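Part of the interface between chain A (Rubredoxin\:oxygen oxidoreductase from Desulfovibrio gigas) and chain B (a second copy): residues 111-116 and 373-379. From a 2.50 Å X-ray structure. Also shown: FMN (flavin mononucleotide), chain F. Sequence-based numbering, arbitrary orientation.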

# COMPACT_ATOMS: atom_id res chain seq x y z
N GLU A 111 -21.42 13.33 -20.58
CA GLU A 111 -22.64 12.53 -20.42
C GLU A 111 -22.44 11.37 -19.45
O GLU A 111 -23.35 11.10 -18.66
CB GLU A 111 -23.15 12.00 -21.76
CG GLU A 111 -22.36 12.42 -22.98
CD GLU A 111 -22.85 11.74 -24.25
OE1 GLU A 111 -22.34 10.64 -24.55
OE2 GLU A 111 -23.73 12.30 -24.93
N SER A 112 -21.30 10.68 -19.49
CA SER A 112 -21.09 9.53 -18.61
C SER A 112 -20.84 9.94 -17.16
O SER A 112 -20.86 9.12 -16.25
CB SER A 112 -19.94 8.68 -19.12
OG SER A 112 -18.77 9.47 -19.27
N HIS A 113 -20.58 11.23 -16.93
CA HIS A 113 -20.51 11.75 -15.58
C HIS A 113 -21.86 12.32 -15.15
O HIS A 113 -22.29 12.09 -14.01
CB HIS A 113 -19.47 12.87 -15.45
CG HIS A 113 -18.05 12.47 -15.25
ND1 HIS A 113 -17.20 12.11 -16.26
CD2 HIS A 113 -17.32 12.38 -14.11
CE1 HIS A 113 -16.01 11.82 -15.77
NE2 HIS A 113 -16.06 11.97 -14.45
N PHE A 114 -22.54 13.06 -16.03
CA PHE A 114 -23.71 13.80 -15.53
C PHE A 114 -25.02 13.25 -16.08
O PHE A 114 -26.06 13.50 -15.46
CB PHE A 114 -23.61 15.30 -15.83
CG PHE A 114 -22.51 15.98 -15.03
CD1 PHE A 114 -22.66 16.20 -13.67
CD2 PHE A 114 -21.34 16.39 -15.64
CE1 PHE A 114 -21.67 16.82 -12.94
CE2 PHE A 114 -20.34 17.02 -14.92
CZ PHE A 114 -20.51 17.23 -13.56
N HIS A 115 -24.92 12.53 -17.19
CA HIS A 115 -26.11 11.91 -17.78
C HIS A 115 -27.22 12.95 -17.94
O HIS A 115 -28.37 12.71 -17.59
CB HIS A 115 -26.55 10.75 -16.89
CG HIS A 115 -25.43 9.82 -16.53
ND1 HIS A 115 -24.76 9.04 -17.45
CD2 HIS A 115 -24.86 9.54 -15.34
CE1 HIS A 115 -23.83 8.32 -16.85
NE2 HIS A 115 -23.87 8.61 -15.56
N TYR A 116 -26.83 14.12 -18.43
CA TYR A 116 -27.70 15.28 -18.54
C TYR A 116 -28.74 15.14 -19.64
O TYR A 116 -28.52 14.53 -20.69
CB TYR A 116 -26.86 16.53 -18.78
CG TYR A 116 -26.11 16.52 -20.09
CD1 TYR A 116 -24.89 15.87 -20.22
CD2 TYR A 116 -26.62 17.17 -21.21
CE1 TYR A 116 -24.19 15.85 -21.42
CE2 TYR A 116 -25.93 17.16 -22.40
CZ TYR A 116 -24.72 16.51 -22.51
OH TYR A 116 -24.05 16.50 -23.70
N VAL B 373 -18.16 0.08 -15.39
CA VAL B 373 -18.94 1.25 -15.70
C VAL B 373 -18.06 2.43 -16.12
O VAL B 373 -17.02 2.66 -15.50
CB VAL B 373 -19.77 1.68 -14.48
CG1 VAL B 373 -20.57 0.50 -13.94
CG2 VAL B 373 -18.83 2.23 -13.41
N LYS B 374 -18.50 3.15 -17.15
CA LYS B 374 -17.79 4.34 -17.61
C LYS B 374 -18.14 5.50 -16.68
O LYS B 374 -19.29 5.93 -16.67
CB LYS B 374 -18.14 4.68 -19.05
CG LYS B 374 -16.97 5.15 -19.90
CD LYS B 374 -17.40 6.19 -20.92
CE LYS B 374 -17.76 5.58 -22.27
NZ LYS B 374 -16.57 5.32 -23.12
N ASN B 375 -17.15 5.96 -15.92
CA ASN B 375 -17.34 7.04 -14.95
C ASN B 375 -18.50 6.79 -13.99
O ASN B 375 -18.49 5.77 -13.29
CB ASN B 375 -17.52 8.38 -15.68
CG ASN B 375 -16.33 8.65 -16.59
OD1 ASN B 375 -16.47 8.93 -17.78
ND2 ASN B 375 -15.13 8.57 -16.01
N VAL B 376 -19.47 7.68 -13.94
CA VAL B 376 -20.53 7.71 -12.94
C VAL B 376 -21.69 6.80 -13.29
O VAL B 376 -22.38 6.95 -14.30
CB VAL B 376 -21.04 9.15 -12.73
CG1 VAL B 376 -22.23 9.20 -11.79
CG2 VAL B 376 -19.91 10.02 -12.21
N PRO B 377 -21.90 5.82 -12.42
CA PRO B 377 -22.92 4.80 -12.65
C PRO B 377 -24.34 5.35 -12.61
O PRO B 377 -24.63 6.33 -11.92
CB PRO B 377 -22.70 3.81 -11.49
CG PRO B 377 -21.94 4.55 -10.45
CD PRO B 377 -21.16 5.62 -11.16
N THR B 378 -25.21 4.68 -13.35
CA THR B 378 -26.63 4.98 -13.41
C THR B 378 -27.47 3.76 -13.01
O THR B 378 -26.91 2.66 -12.96
CB THR B 378 -27.09 5.42 -14.81
OG1 THR B 378 -28.30 4.70 -15.12
CG2 THR B 378 -26.07 5.06 -15.86
N HIS B 379 -28.74 3.98 -12.75
CA HIS B 379 -29.70 2.99 -12.28
C HIS B 379 -29.51 1.65 -12.98
O HIS B 379 -29.55 0.57 -12.39
CB HIS B 379 -31.13 3.48 -12.49
CG HIS B 379 -32.17 2.41 -12.32
ND1 HIS B 379 -32.70 2.08 -11.09
CD2 HIS B 379 -32.80 1.60 -13.20
CE1 HIS B 379 -33.59 1.12 -11.22
NE2 HIS B 379 -33.67 0.80 -12.50
N1 FMN F . -9.38 6.02 -16.97
C2 FMN F . -9.02 4.94 -17.65
O2 FMN F . -9.80 4.32 -18.32
N3 FMN F . -7.65 4.64 -17.85
C4 FMN F . -6.67 5.28 -17.14
O4 FMN F . -5.55 4.82 -17.22
C4A FMN F . -7.11 6.21 -16.11
N5 FMN F . -6.21 6.95 -15.42
C5A FMN F . -6.68 7.87 -14.53
C6 FMN F . -5.77 8.40 -13.58
C7 FMN F . -6.14 9.46 -12.79
C7M FMN F . -5.14 10.18 -11.92
C8 FMN F . -7.53 9.79 -12.65
C8M FMN F . -7.97 10.98 -11.83
C9 FMN F . -8.46 9.20 -13.52
C9A FMN F . -8.05 8.15 -14.35
N10 FMN F . -8.97 7.44 -15.17
C10 FMN F . -8.55 6.47 -15.99
C1' FMN F . -10.41 7.80 -15.10
C2' FMN F . -11.12 7.10 -13.91
O2' FMN F . -11.02 5.69 -14.11
C3' FMN F . -12.58 7.50 -13.95
O3' FMN F . -12.66 8.87 -13.55
C4' FMN F . -13.38 6.66 -12.94
O4' FMN F . -14.78 6.98 -13.03
C5' FMN F . -12.87 7.03 -11.55
O5' FMN F . -13.60 6.11 -10.52
P FMN F . -13.72 6.47 -9.06
O1P FMN F . -14.20 5.17 -8.39
O2P FMN F . -12.58 7.08 -8.56
O3P FMN F . -14.80 7.44 -8.89

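The end of a helix in chain A meets a loop that leaves a strand in chain B, and the contact is small, 343 Å² counting both sides. Its logic is that of helix ends in general: the last carbonyls of a helix lack partners within the helix and are free to bond elsewhere. Here the neighbouring copy supplies one.

Glu111(A) does not touch the chain B stretch, but its carbonyl O accepts the N-H of His115(A), N to O 2.6 Å, a helical bond that holds the turn from which the next residues reach across.

Ser112(A) is used twice. The carbonyl O of Ser112(A) accepts the N-H of Val376(B), N to O 3.1 Å, a backbone-to-backbone bond, in which neither side chain takes part. Its side chain, chi1 in the p well, points toward chain B, and OG of Ser112(A) donates to OD1 of Asn375(B) at 2.8 Å. Two consecutive residues of the loop are thus held by one serine, one through backbone and one through side chain. Asn375(B) has positive phi, and its amide is split between partners: while OD1 takes the serine hydroxyl, ND2 of Asn375(B) makes a weak hydrogen bond to O4' of FMN at 3.4 Å. One buried side chain therefore links the subunit contact to the cofactor.

His113(A) starts away from chain B along CA to CB, yet its ring swings back to lie beside the loop. CB of Asn375(B) sits over one face of the ring of His113(A), 3.9 Å from the ring centroid and 15° off the normal, a CH-pi contact in which the asparagine's aliphatic carbon meets the pi cloud. Val376(B), nearest to His113(A) by CA register, packs close: its CB lies 3.4 Å from the carbonyl O of His113(A), and its CG2 meets the imidazole of His113(A) 4.0 Å from CD2. Phe114(A) points away and takes no part.

His115(A) is the first residue to leave the helix, with positive phi, and its side chain turns toward chain B. NE2 of His115(A) donates to the carbonyl O of Val376(B) at 2.6 Å, with the acceptor near the ring plane, where an imidazole N-H points. Val376(B) is consequently gripped at both backbone polar groups, its N by Ser112(A) and its O by His115(A). The methyl CG2 of Thr378(B) lies over one face of the imidazole of His115(A), 4.1 Å from CE1, so the ring bonds at its edge and packs on its face. Tyr116(A) is already out of reach.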